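Local coordinates for DyP (Bjerkandera adusta, PDB 3VXJ), which binds heme b and is a dye-decolorizing peroxidase, probably using hydrogen peroxide to oxidise dyes and other reducing substrates, at residues Leu101-Ser106 against Ile394-Pro399; Phe356-Ser361 against Arg368-Asn373; Asn379-Phe382 against Thr387-Ile390. One frame throughout, in Å; residues are numbered along the deposited sequence.

Contact 1: residues Leu101-Ser106 against Ile394-Pro399; sequences LGDDLS and IGQTTP. With HEM (protoporphyrin IX containing Fe), chain B.
The side chain of Gln396 reaches across to the turn Leu101-Asp103, and nearly all of the contact is made along its length. CB packs against Gly102, 3.5 Å from Gly102 O and little farther from the alpha carbon. CG leans beside the backbone N of its own residue (chi1 -70°), which carries the extended chain past the glycine, and CD still lies over Gly102 O at 3.7 Å. At the tip NE2 gives two bonds. That to Asp103 OD1 is short (2.8 Å) and nearly straight, lies in the amide plane and meets the carboxylate on its anti side, the flat groups 76° apart. The other, to Leu101 O at 3.0 Å, is more bent and arrives from above the carbonyl plane. Gln396 OE1 accepts from a water O 2.7 Å away. The same water accepts from Asp104 N. Gly102 closes helix 98-101 in a Schellman motif; its positive phi calls for a glycine, and any CB there would also collide with Gln396 CB. Asp103 is also held from outside, most strongly at OD2 by Trp108 NE1, with OD1 in a salt bridge to Arg221, while Asn376 ND2 shares Leu101 O. Two residues earlier, Ile394 packs CG2 on the heme vinyl carbon CAB at 3.7 Å. A leucine in place of Gln396 would probably leave Asp103 OD1 and Leu101 O short of one donor each and the water with Asp104 N but without its acceptor OE1. The contact rests on a neutral amide: NE2 serves a carboxylate and a helix-end carbonyl, and OE1 reaches Asp104 N through one water.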
loop_
_atom_site.group_PDB
_atom_site.type_symbol
_atom_site.label_atom_id
_atom_site.label_comp_id
_atom_site.label_asym_id
_atom_site.label_seq_id
_atom_site.Cartn_x
_atom_site.Cartn_y
_atom_site.Cartn_z
ATOM N N LEU A 101 -15.412 4.261 0.201
ATOM C CA LEU A 101 -14.345 3.660 -0.598
ATOM C C LEU A 101 -14.880 2.721 -1.671
ATOM O O LEU A 101 -14.140 2.348 -2.585
ATOM C CB LEU A 101 -13.342 2.916 0.291
ATOM C CG LEU A 101 -12.675 3.708 1.426
ATOM C CD1 LEU A 101 -11.920 2.778 2.376
ATOM C CD2 LEU A 101 -11.742 4.785 0.855
ATOM N N GLY A 102 -16.157 2.343 -1.562
ATOM C CA GLY A 102 -16.779 1.421 -2.516
ATOM C C GLY A 102 -16.859 -0.015 -2.031
ATOM O O GLY A 102 -17.266 -0.908 -2.778
ATOM N N ASP A 103 -16.465 -0.237 -0.777
ATOM C CA ASP A 103 -16.427 -1.585 -0.206
ATOM C C ASP A 103 -17.805 -2.219 -0.103
ATOM O O ASP A 103 -18.801 -1.551 0.220
ATOM C CB ASP A 103 -15.871 -1.560 1.221
ATOM C CG ASP A 103 -14.387 -1.263 1.300
ATOM O OD1 ASP A 103 -13.772 -0.762 0.330
ATOM O OD2 ASP A 103 -13.834 -1.514 2.389
ATOM N N ASP A 104 -17.832 -3.525 -0.364
ATOM C CA ASP A 104 -18.939 -4.385 -0.002
ATOM C C ASP A 104 -18.752 -4.702 1.474
ATOM O O ASP A 104 -17.881 -5.487 1.845
ATOM C CB ASP A 104 -18.875 -5.664 -0.843
ATOM C CG ASP A 104 -19.975 -6.661 -0.504
ATOM O OD1 ASP A 104 -20.777 -6.398 0.418
ATOM O OD2 ASP A 104 -20.023 -7.720 -1.176
ATOM N N LEU A 105 -19.561 -4.071 2.319
ATOM C CA LEU A 105 -19.408 -4.198 3.767
ATOM C C LEU A 105 -19.653 -5.618 4.276
ATOM O O LEU A 105 -19.151 -5.987 5.332
ATOM C CB LEU A 105 -20.345 -3.230 4.485
ATOM C CG LEU A 105 -20.105 -1.732 4.272
ATOM C CD1 LEU A 105 -21.240 -0.937 4.895
ATOM C CD2 LEU A 105 -18.765 -1.303 4.844
ATOM N N SER A 106 -20.404 -6.409 3.513
ATOM C CA SER A 106 -20.692 -7.785 3.910
ATOM C C SER A 106 -19.449 -8.680 3.900
ATOM O O SER A 106 -19.468 -9.785 4.452
ATOM C CB SER A 106 -21.809 -8.390 3.051
ATOM O OG SER A 106 -21.369 -8.691 1.740
ATOM N N ILE A 394 -8.211 -2.379 -8.321
ATOM C CA ILE A 394 -8.854 -1.995 -7.050
ATOM C C ILE A 394 -10.007 -0.994 -7.162
ATOM O O ILE A 394 -10.562 -0.595 -6.153
ATOM C CB ILE A 394 -7.839 -1.593 -5.915
ATOM C CG1 ILE A 394 -6.765 -0.628 -6.410
ATOM C CG2 ILE A 394 -7.208 -2.844 -5.288
ATOM C CD1 ILE A 394 -7.239 0.808 -6.537
ATOM N N GLY A 395 -10.393 -0.599 -8.371
ATOM C CA GLY A 395 -11.568 0.266 -8.529
ATOM C C GLY A 395 -12.831 -0.446 -8.069
ATOM O O GLY A 395 -13.025 -1.632 -8.354
ATOM N N GLN A 396 -13.713 0.258 -7.365
ATOM C CA GLN A 396 -14.862 -0.430 -6.750
ATOM C C GLN A 396 -16.269 -0.094 -7.251
ATOM O O GLN A 396 -17.245 -0.765 -6.891
ATOM C CB GLN A 396 -14.755 -0.408 -5.229
ATOM C CG GLN A 396 -13.623 -1.310 -4.763
ATOM C CD GLN A 396 -13.675 -1.608 -3.296
ATOM O OE1 GLN A 396 -13.740 -2.772 -2.896
ATOM N NE2 GLN A 396 -13.643 -0.567 -2.475
ATOM N N THR A 397 -16.362 0.928 -8.085
ATOM C CA THR A 397 -17.615 1.375 -8.674
ATOM C C THR A 397 -18.181 0.304 -9.600
ATOM O O THR A 397 -17.431 -0.317 -10.367
ATOM C CB THR A 397 -17.320 2.632 -9.494
ATOM O OG1 THR A 397 -16.611 3.575 -8.679
ATOM C CG2 THR A 397 -18.581 3.262 -10.057
ATOM N N THR A 398 -19.497 0.103 -9.546
ATOM C CA THR A 398 -20.163 -0.836 -10.446
ATOM C C THR A 398 -21.032 -0.094 -11.460
ATOM O O THR A 398 -21.690 0.887 -11.107
ATOM C CB THR A 398 -21.019 -1.861 -9.684
ATOM O OG1 THR A 398 -22.016 -1.177 -8.924
ATOM C CG2 THR A 398 -20.160 -2.706 -8.749
ATOM N N PRO A 399 -21.037 -0.556 -12.727
ATOM C CA PRO A 399 -20.276 -1.704 -13.223
ATOM C C PRO A 399 -18.778 -1.408 -13.306
ATOM O O PRO A 399 -18.386 -0.259 -13.534
ATOM C CB PRO A 399 -20.849 -1.919 -14.628
ATOM C CG PRO A 399 -21.306 -0.573 -15.046
ATOM C CD PRO A 399 -21.865 0.041 -13.792
HETATM C CHA HEM B . 1.703 0.492 -7.632
HETATM C CHB HEM B . -0.275 -3.859 -6.909
HETATM C CHC HEM B . -3.722 -1.883 -4.150
HETATM C CHD HEM B . -1.743 2.475 -4.828
HETATM C C1A HEM B . 1.449 -0.849 -7.705
HETATM C C2A HEM B . 2.196 -1.803 -8.493
HETATM C C3A HEM B . 1.635 -3.010 -8.297
HETATM C C4A HEM B . 0.547 -2.851 -7.360
HETATM C CMA HEM B . 2.066 -4.355 -8.912
HETATM C CAA HEM B . 3.367 -1.442 -9.435
HETATM C CBA HEM B . 4.751 -1.431 -8.782
HETATM C CGA HEM B . 4.989 -0.256 -7.863
HETATM O O1A HEM B . 5.126 0.895 -8.330
HETATM O O2A HEM B . 5.076 -0.489 -6.625
HETATM C C1B HEM B . -1.374 -3.712 -6.086
HETATM C C2B HEM B . -2.234 -4.781 -5.625
HETATM C C3B HEM B . -3.191 -4.232 -4.853
HETATM C C4B HEM B . -2.943 -2.807 -4.803
HETATM C CMB HEM B . -2.047 -6.266 -6.007
HETATM C CAB HEM B . -4.343 -4.934 -4.103
HETATM C CBB HEM B . -4.281 -6.220 -3.750
HETATM C C1C HEM B . -3.509 -0.528 -4.135
HETATM C C2C HEM B . -4.364 0.456 -3.498
HETATM C C3C HEM B . -3.824 1.668 -3.699
HETATM C C4C HEM B . -2.609 1.476 -4.462
HETATM C CMC HEM B . -5.650 0.113 -2.724
HETATM C CAC HEM B . -4.329 3.055 -3.221
HETATM C CBC HEM B . -5.634 3.355 -3.182
HETATM C C1D HEM B . -0.609 2.321 -5.582
HETATM C C2D HEM B . 0.324 3.388 -5.848
HETATM C C3D HEM B . 1.377 2.781 -6.722
HETATM C C4D HEM B . 0.994 1.403 -6.897
HETATM C CMD HEM B . 0.291 4.855 -5.388
HETATM C CAD HEM B . 2.581 3.543 -7.295
HETATM C CBD HEM B . 2.101 4.290 -8.535
HETATM C CGD HEM B . 3.202 5.111 -9.149
HETATM O O1D HEM B . 3.421 4.967 -10.382
HETATM O O2D HEM B . 3.852 5.903 -8.431
HETATM N NA HEM B . 0.444 -1.518 -7.052
HETATM N NB HEM B . -1.852 -2.504 -5.593
HETATM N NC HEM B . -2.471 0.139 -4.743
HETATM N ND HEM B . -0.170 1.147 -6.189
HETATM FE FE HEM B . -1.059 -0.680 -5.948
HETATM O O HOH W 1 -15.789 -4.416 -2.422
HETATM O O HOH W 2 0.161 -0.965 -4.398
#

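Contact 2: residues Phe356-Ser361 against Arg368-Asn373; sequences FVEYQS and RFQQIN. With HEM (protoporphyrin IX containing Fe), chain B.
The carboxylate of Glu358 and the amide of Gln370 approach from opposite directions with their planes 56° apart, bringing Glu358 OE2 within 2.6 Å of Gln370 OE1. The third flat group is the Phe356 ring; the heme methyl CMC sits over one face, 3.9 Å from its plane and nearer the margin than the centre. At its edge, in plane, lie Glu358 OE1 and the water bound to the heme iron. The ring also presents its CE1-CZ side to the porphyrin, CE1 standing 3.4 Å from heme C1C. Glu358 extends fully, CG anti to the backbone N (chi1 -169°), which carries the carboxylate off the sheet toward the heme rim, where OE1 is 3.5 Å from the vinyl carbon CAC. The two segments are consecutive elements of the C-terminal half: strand 353-360 is an inner strand of an antiparallel sheet of order 2-3-1-4, the ferredoxin-like arrangement of DyP-type peroxidases, and helix 367-375 follows it after a short link. Gln360 OE1 accepts from Phe367 N near the start of that helix. The Gln370 amide is fixed chiefly by its NE2, which donates to Phe325 O, while its OE1 sits 3.4 Å from heme CAC. The next residue, Gln371, bends at chi2 (66°) and lays OE1 beside the vinyl carbon CBC at 3.8 Å, its NE2 being held by Ile394 O and Asn376 OD1.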
loop_
_atom_site.group_PDB
_atom_site.type_symbol
_atom_site.label_atom_id
_atom_site.label_comp_id
_atom_site.label_asym_id
_atom_site.label_seq_id
_atom_site.Cartn_x
_atom_site.Cartn_y
_atom_site.Cartn_z
ATOM N N PHE A 356 -1.969 -4.429 2.860
ATOM C CA PHE A 356 -1.647 -3.172 2.206
ATOM C C PHE A 356 -1.457 -2.066 3.247
ATOM O O PHE A 356 -2.259 -1.925 4.183
ATOM C CB PHE A 356 -2.771 -2.840 1.225
ATOM C CG PHE A 356 -2.659 -1.489 0.585
ATOM C CD1 PHE A 356 -2.003 -1.327 -0.632
ATOM C CD2 PHE A 356 -3.260 -0.381 1.182
ATOM C CE1 PHE A 356 -1.901 -0.070 -1.222
ATOM C CE2 PHE A 356 -3.190 0.868 0.581
ATOM C CZ PHE A 356 -2.508 1.028 -0.614
ATOM N N VAL A 357 -0.384 -1.300 3.061
ATOM C CA VAL A 357 0.017 -0.252 3.999
ATOM C C VAL A 357 0.416 0.972 3.197
ATOM O O VAL A 357 1.315 0.887 2.353
ATOM C CB VAL A 357 1.237 -0.718 4.815
ATOM C CG1 VAL A 357 1.776 0.402 5.677
ATOM C CG2 VAL A 357 0.878 -1.935 5.678
ATOM N N GLU A 358 -0.254 2.098 3.451
ATOM C CA GLU A 358 0.074 3.336 2.761
ATOM C C GLU A 358 0.121 4.480 3.759
ATOM O O GLU A 358 -0.812 4.645 4.555
ATOM C CB GLU A 358 -0.956 3.628 1.672
ATOM C CG GLU A 358 -0.569 4.753 0.724
ATOM C CD GLU A 358 -1.418 4.808 -0.541
ATOM O OE1 GLU A 358 -2.571 4.361 -0.517
ATOM O OE2 GLU A 358 -0.901 5.297 -1.577
ATOM N N TYR A 359 1.208 5.250 3.700
ATOM C CA TYR A 359 1.463 6.362 4.617
ATOM C C TYR A 359 1.381 7.708 3.914
ATOM O O TYR A 359 1.912 7.891 2.811
ATOM C CB TYR A 359 2.861 6.267 5.223
ATOM C CG TYR A 359 3.118 5.047 6.071
ATOM C CD1 TYR A 359 2.594 4.941 7.357
ATOM C CD2 TYR A 359 3.910 3.999 5.590
ATOM C CE1 TYR A 359 2.850 3.835 8.147
ATOM C CE2 TYR A 359 4.181 2.876 6.386
ATOM C CZ TYR A 359 3.634 2.805 7.652
ATOM O OH TYR A 359 3.881 1.699 8.447
ATOM N N GLN A 360 0.764 8.665 4.602
ATOM C CA GLN A 360 0.621 10.040 4.106
ATOM C C GLN A 360 0.262 10.920 5.293
ATOM O O GLN A 360 -0.246 10.432 6.301
ATOM C CB GLN A 360 -0.486 10.134 3.044
ATOM C CG GLN A 360 -1.850 9.613 3.519
ATOM C CD GLN A 360 -2.014 8.116 3.308
ATOM O OE1 GLN A 360 -2.033 7.639 2.177
ATOM N NE2 GLN A 360 -2.149 7.363 4.404
ATOM N N SER A 361 0.519 12.218 5.173
ATOM C CA SER A 361 0.117 13.150 6.220
ATOM C C SER A 361 -1.394 13.398 6.235
ATOM O O SER A 361 -1.952 13.678 7.295
ATOM C CB SER A 361 0.862 14.474 6.072
ATOM O OG SER A 361 0.503 15.061 4.833
ATOM N N ARG A 368 -6.952 7.745 0.141
ATOM C CA ARG A 368 -8.364 7.955 -0.110
ATOM C C ARG A 368 -8.623 8.655 -1.437
ATOM O O ARG A 368 -9.605 8.363 -2.122
ATOM C CB ARG A 368 -8.984 8.719 1.055
ATOM C CG ARG A 368 -10.480 8.671 1.099
ATOM C CD ARG A 368 -10.934 9.281 2.412
ATOM N NE ARG A 368 -12.371 9.156 2.622
ATOM C CZ ARG A 368 -13.287 9.978 2.118
ATOM N NH1 ARG A 368 -12.927 11.015 1.368
ATOM N NH2 ARG A 368 -14.573 9.765 2.376
ATOM N N PHE A 369 -7.735 9.586 -1.792
ATOM C CA PHE A 369 -7.816 10.307 -3.068
ATOM C C PHE A 369 -7.555 9.367 -4.240
ATOM O O PHE A 369 -8.267 9.400 -5.246
ATOM C CB PHE A 369 -6.807 11.450 -3.073
ATOM C CG PHE A 369 -7.202 12.618 -3.926
ATOM C CD1 PHE A 369 -7.945 13.662 -3.391
ATOM C CD2 PHE A 369 -6.807 12.693 -5.255
ATOM C CE1 PHE A 369 -8.302 14.755 -4.166
ATOM C CE2 PHE A 369 -7.181 13.784 -6.042
ATOM C CZ PHE A 369 -7.921 14.815 -5.486
ATOM N N GLN A 370 -6.530 8.534 -4.095
ATOM C CA GLN A 370 -6.195 7.518 -5.089
ATOM C C GLN A 370 -7.343 6.540 -5.300
ATOM O O GLN A 370 -7.632 6.145 -6.433
ATOM C CB GLN A 370 -4.924 6.792 -4.672
ATOM C CG GLN A 370 -3.722 7.707 -4.669
ATOM C CD GLN A 370 -2.576 7.156 -3.859
ATOM O OE1 GLN A 370 -2.519 5.958 -3.560
ATOM N NE2 GLN A 370 -1.647 8.028 -3.484
ATOM N N GLN A 371 -8.023 6.175 -4.214
ATOM C CA GLN A 371 -9.127 5.227 -4.276
ATOM C C GLN A 371 -10.404 5.844 -4.860
ATOM O O GLN A 371 -10.985 5.317 -5.819
ATOM C CB GLN A 371 -9.426 4.664 -2.884
ATOM C CG GLN A 371 -10.501 3.567 -2.892
ATOM C CD GLN A 371 -10.041 2.320 -3.626
ATOM O OE1 GLN A 371 -9.018 1.732 -3.275
ATOM N NE2 GLN A 371 -10.765 1.942 -4.676
ATOM N N ILE A 372 -10.860 6.939 -4.250
ATOM C CA ILE A 372 -12.170 7.492 -4.572
ATOM C C ILE A 372 -12.098 8.402 -5.796
ATOM O O ILE A 372 -12.748 8.141 -6.817
ATOM C CB ILE A 372 -12.766 8.258 -3.390
ATOM C CG1 ILE A 372 -12.973 7.319 -2.191
ATOM C CG2 ILE A 372 -14.099 8.900 -3.789
ATOM C CD1 ILE A 372 -13.515 8.002 -0.948
ATOM N N ASN A 373 -11.317 9.474 -5.688
ATOM C CA ASN A 373 -11.284 10.491 -6.730
ATOM C C ASN A 373 -10.744 9.973 -8.045
ATOM O O ASN A 373 -11.108 10.473 -9.104
ATOM C CB ASN A 373 -10.442 11.686 -6.298
ATOM C CG ASN A 373 -10.957 12.338 -5.035
ATOM O OD1 ASN A 373 -11.068 11.704 -3.987
ATOM N ND2 ASN A 373 -11.263 13.625 -5.127
HETATM C CHA HEM B . 1.703 0.492 -7.632
HETATM C CHB HEM B . -0.275 -3.859 -6.909
HETATM C CHC HEM B . -3.722 -1.883 -4.150
HETATM C CHD HEM B . -1.743 2.475 -4.828
HETATM C C1A HEM B . 1.449 -0.849 -7.705
HETATM C C2A HEM B . 2.196 -1.803 -8.493
HETATM C C3A HEM B . 1.635 -3.010 -8.297
HETATM C C4A HEM B . 0.547 -2.851 -7.360
HETATM C CMA HEM B . 2.066 -4.355 -8.912
HETATM C CAA HEM B . 3.367 -1.442 -9.435
HETATM C CBA HEM B . 4.751 -1.431 -8.782
HETATM C CGA HEM B . 4.989 -0.256 -7.863
HETATM O O1A HEM B . 5.126 0.895 -8.330
HETATM O O2A HEM B . 5.076 -0.489 -6.625
HETATM C C1B HEM B . -1.374 -3.712 -6.086
HETATM C C2B HEM B . -2.234 -4.781 -5.625
HETATM C C3B HEM B . -3.191 -4.232 -4.853
HETATM C C4B HEM B . -2.943 -2.807 -4.803
HETATM C CMB HEM B . -2.047 -6.266 -6.007
HETATM C CAB HEM B . -4.343 -4.934 -4.103
HETATM C CBB HEM B . -4.281 -6.220 -3.750
HETATM C C1C HEM B . -3.509 -0.528 -4.135
HETATM C C2C HEM B . -4.364 0.456 -3.498
HETATM C C3C HEM B . -3.824 1.668 -3.699
HETATM C C4C HEM B . -2.609 1.476 -4.462
HETATM C CMC HEM B . -5.650 0.113 -2.724
HETATM C CAC HEM B . -4.329 3.055 -3.221
HETATM C CBC HEM B . -5.634 3.355 -3.182
HETATM C C1D HEM B . -0.609 2.321 -5.582
HETATM C C2D HEM B . 0.324 3.388 -5.848
HETATM C C3D HEM B . 1.377 2.781 -6.722
HETATM C C4D HEM B . 0.994 1.403 -6.897
HETATM C CMD HEM B . 0.291 4.855 -5.388
HETATM C CAD HEM B . 2.581 3.543 -7.295
HETATM C CBD HEM B . 2.101 4.290 -8.535
HETATM C CGD HEM B . 3.202 5.111 -9.149
HETATM O O1D HEM B . 3.421 4.967 -10.382
HETATM O O2D HEM B . 3.852 5.903 -8.431
HETATM N NA HEM B . 0.444 -1.518 -7.052
HETATM N NB HEM B . -1.852 -2.504 -5.593
HETATM N NC HEM B . -2.471 0.139 -4.743
HETATM N ND HEM B . -0.170 1.147 -6.189
HETATM FE FE HEM B . -1.059 -0.680 -5.948
HETATM O O HOH W 2 0.161 -0.965 -4.398
#

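Contact 3: residues Asn379-Phe382 against Thr387-Ile390; sequences NFPF and TPGI
Asn379-Pro381 and Thr387-Gly389 run past each other as irregular loop backbone, Asn379 and Thr387 bringing their CA atoms to 5.9 Å, with a cis peptide before Pro381 and a positive phi (90°) at Gly389. Pro388 buries more surface than any other residue here. Its CB points toward the other segment, and the two proline rings lie alongside, pointing opposite ways, with Pro388 CG meeting Pro381 CD at 3.6 Å. The same edge of the ring also rests on carbonyl oxygens: Pro388 CB is 3.3 Å from Phe380 O, and Pro388 CG is 3.5 Å from Pro381 O. Both segments belong to the long loop joining helix 367-375 to strand 401-403, which is folded back on itself here. Lys311 NZ donates to both Phe380 O and Gly389 O, so one ammonium group joins a carbonyl of each segment. Phe380 CB points away from Thr387-Ile390, with CG trans to its own N (chi1 -174°). The ring carries Pro381 CB over the centre of one face, 4.1 Å above the plane, and stacks with Trp374 of the helix. At the exposed end Asn379 OD1 comes to 3.9 Å from Thr387 CG2, the two side chains crossing at a slant.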
loop_
_atom_site.group_PDB
_atom_site.type_symbol
_atom_site.label_atom_id
_atom_site.label_comp_id
_atom_site.label_asym_id
_atom_site.label_seq_id
_atom_site.Cartn_x
_atom_site.Cartn_y
_atom_site.Cartn_z
ATOM N N ASN A 379 -14.471 8.819 -15.006
ATOM C CA ASN A 379 -14.122 9.999 -15.778
ATOM C C ASN A 379 -12.782 10.614 -15.438
ATOM O O ASN A 379 -12.479 11.740 -15.840
ATOM C CB ASN A 379 -15.268 10.995 -15.680
ATOM C CG ASN A 379 -16.508 10.471 -16.367
ATOM O OD1 ASN A 379 -16.460 10.105 -17.540
ATOM N ND2 ASN A 379 -17.615 10.374 -15.628
ATOM N N PHE A 380 -11.975 9.844 -14.711
ATOM C CA PHE A 380 -10.605 10.222 -14.403
ATOM C C PHE A 380 -9.622 9.206 -14.987
ATOM O O PHE A 380 -9.856 8.010 -14.868
ATOM C CB PHE A 380 -10.370 10.359 -12.898
ATOM C CG PHE A 380 -9.011 10.876 -12.596
ATOM C CD1 PHE A 380 -8.784 12.247 -12.524
ATOM C CD2 PHE A 380 -7.928 10.010 -12.510
ATOM C CE1 PHE A 380 -7.512 12.737 -12.343
ATOM C CE2 PHE A 380 -6.661 10.494 -12.329
ATOM C CZ PHE A 380 -6.449 11.862 -12.233
ATOM N N PRO A 381 -8.511 9.667 -15.601
ATOM C CA PRO A 381 -8.056 11.057 -15.772
ATOM C C PRO A 381 -8.978 11.878 -16.674
ATOM O O PRO A 381 -9.685 11.329 -17.518
ATOM C CB PRO A 381 -6.660 10.905 -16.397
ATOM C CG PRO A 381 -6.694 9.576 -17.053
ATOM C CD PRO A 381 -7.506 8.718 -16.121
ATOM N N PHE A 382 -8.945 13.190 -16.484
ATOM C CA PHE A 382 -9.851 14.095 -17.174
ATOM C C PHE A 382 -9.330 14.444 -18.563
ATOM O O PHE A 382 -8.149 14.218 -18.874
ATOM C CB PHE A 382 -10.064 15.370 -16.340
ATOM C CG PHE A 382 -8.794 15.956 -15.788
ATOM C CD1 PHE A 382 -7.974 16.758 -16.579
ATOM C CD2 PHE A 382 -8.415 15.704 -14.472
ATOM C CE1 PHE A 382 -6.795 17.292 -16.071
ATOM C CE2 PHE A 382 -7.236 16.237 -13.952
ATOM C CZ PHE A 382 -6.425 17.033 -14.755
ATOM N N THR A 387 -13.477 7.574 -22.483
ATOM C CA THR A 387 -13.718 7.409 -21.048
ATOM C C THR A 387 -12.754 6.387 -20.454
ATOM O O THR A 387 -12.699 5.251 -20.924
ATOM C CB THR A 387 -15.157 6.931 -20.794
ATOM O OG1 THR A 387 -16.062 7.908 -21.313
ATOM C CG2 THR A 387 -15.428 6.734 -19.293
ATOM N N PRO A 388 -11.969 6.788 -19.435
ATOM C CA PRO A 388 -11.032 5.793 -18.863
ATOM C C PRO A 388 -11.708 4.580 -18.213
ATOM O O PRO A 388 -11.269 3.444 -18.409
ATOM C CB PRO A 388 -10.242 6.611 -17.836
ATOM C CG PRO A 388 -10.264 7.993 -18.384
ATOM C CD PRO A 388 -11.646 8.159 -18.988
ATOM N N GLY A 389 -12.764 4.812 -17.444
ATOM C CA GLY A 389 -13.422 3.710 -16.757
ATOM C C GLY A 389 -12.851 3.437 -15.377
ATOM O O GLY A 389 -12.082 4.234 -14.830
ATOM N N ILE A 390 -13.255 2.302 -14.816
ATOM C CA ILE A 390 -12.937 1.929 -13.445
ATOM C C ILE A 390 -11.633 1.136 -13.411
ATOM O O ILE A 390 -11.445 0.216 -14.201
ATOM C CB ILE A 390 -14.103 1.098 -12.847
ATOM C CG1 ILE A 390 -15.437 1.855 -12.984
ATOM C CG2 ILE A 390 -13.798 0.673 -11.404
ATOM C CD1 ILE A 390 -15.374 3.313 -12.489
#

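Overall arrangement
From the N terminus, Leu101-Ser106 comes first, just past helix 98-101 in the N-terminal half. Its partner Ile394-Pro399 lies 288 residues farther on, so contact 1 closes a very long loop and ties the two halves together. Contacts 2 and 3 are both nested within it and follow each other in series: contact 2 closes a link of six residues and joins strand 353-360 to helix 367-375, and contact 3 closes one of four, folding the loop that leaves that helix. The three also touch directly. Leu101 of contact 1 packs on Ile372 and Arg368, Ile390 of contact 3 packs against Gly395 and Thr397, and Asn373 meets Phe380. Contacts 1 and 2 both border the heme.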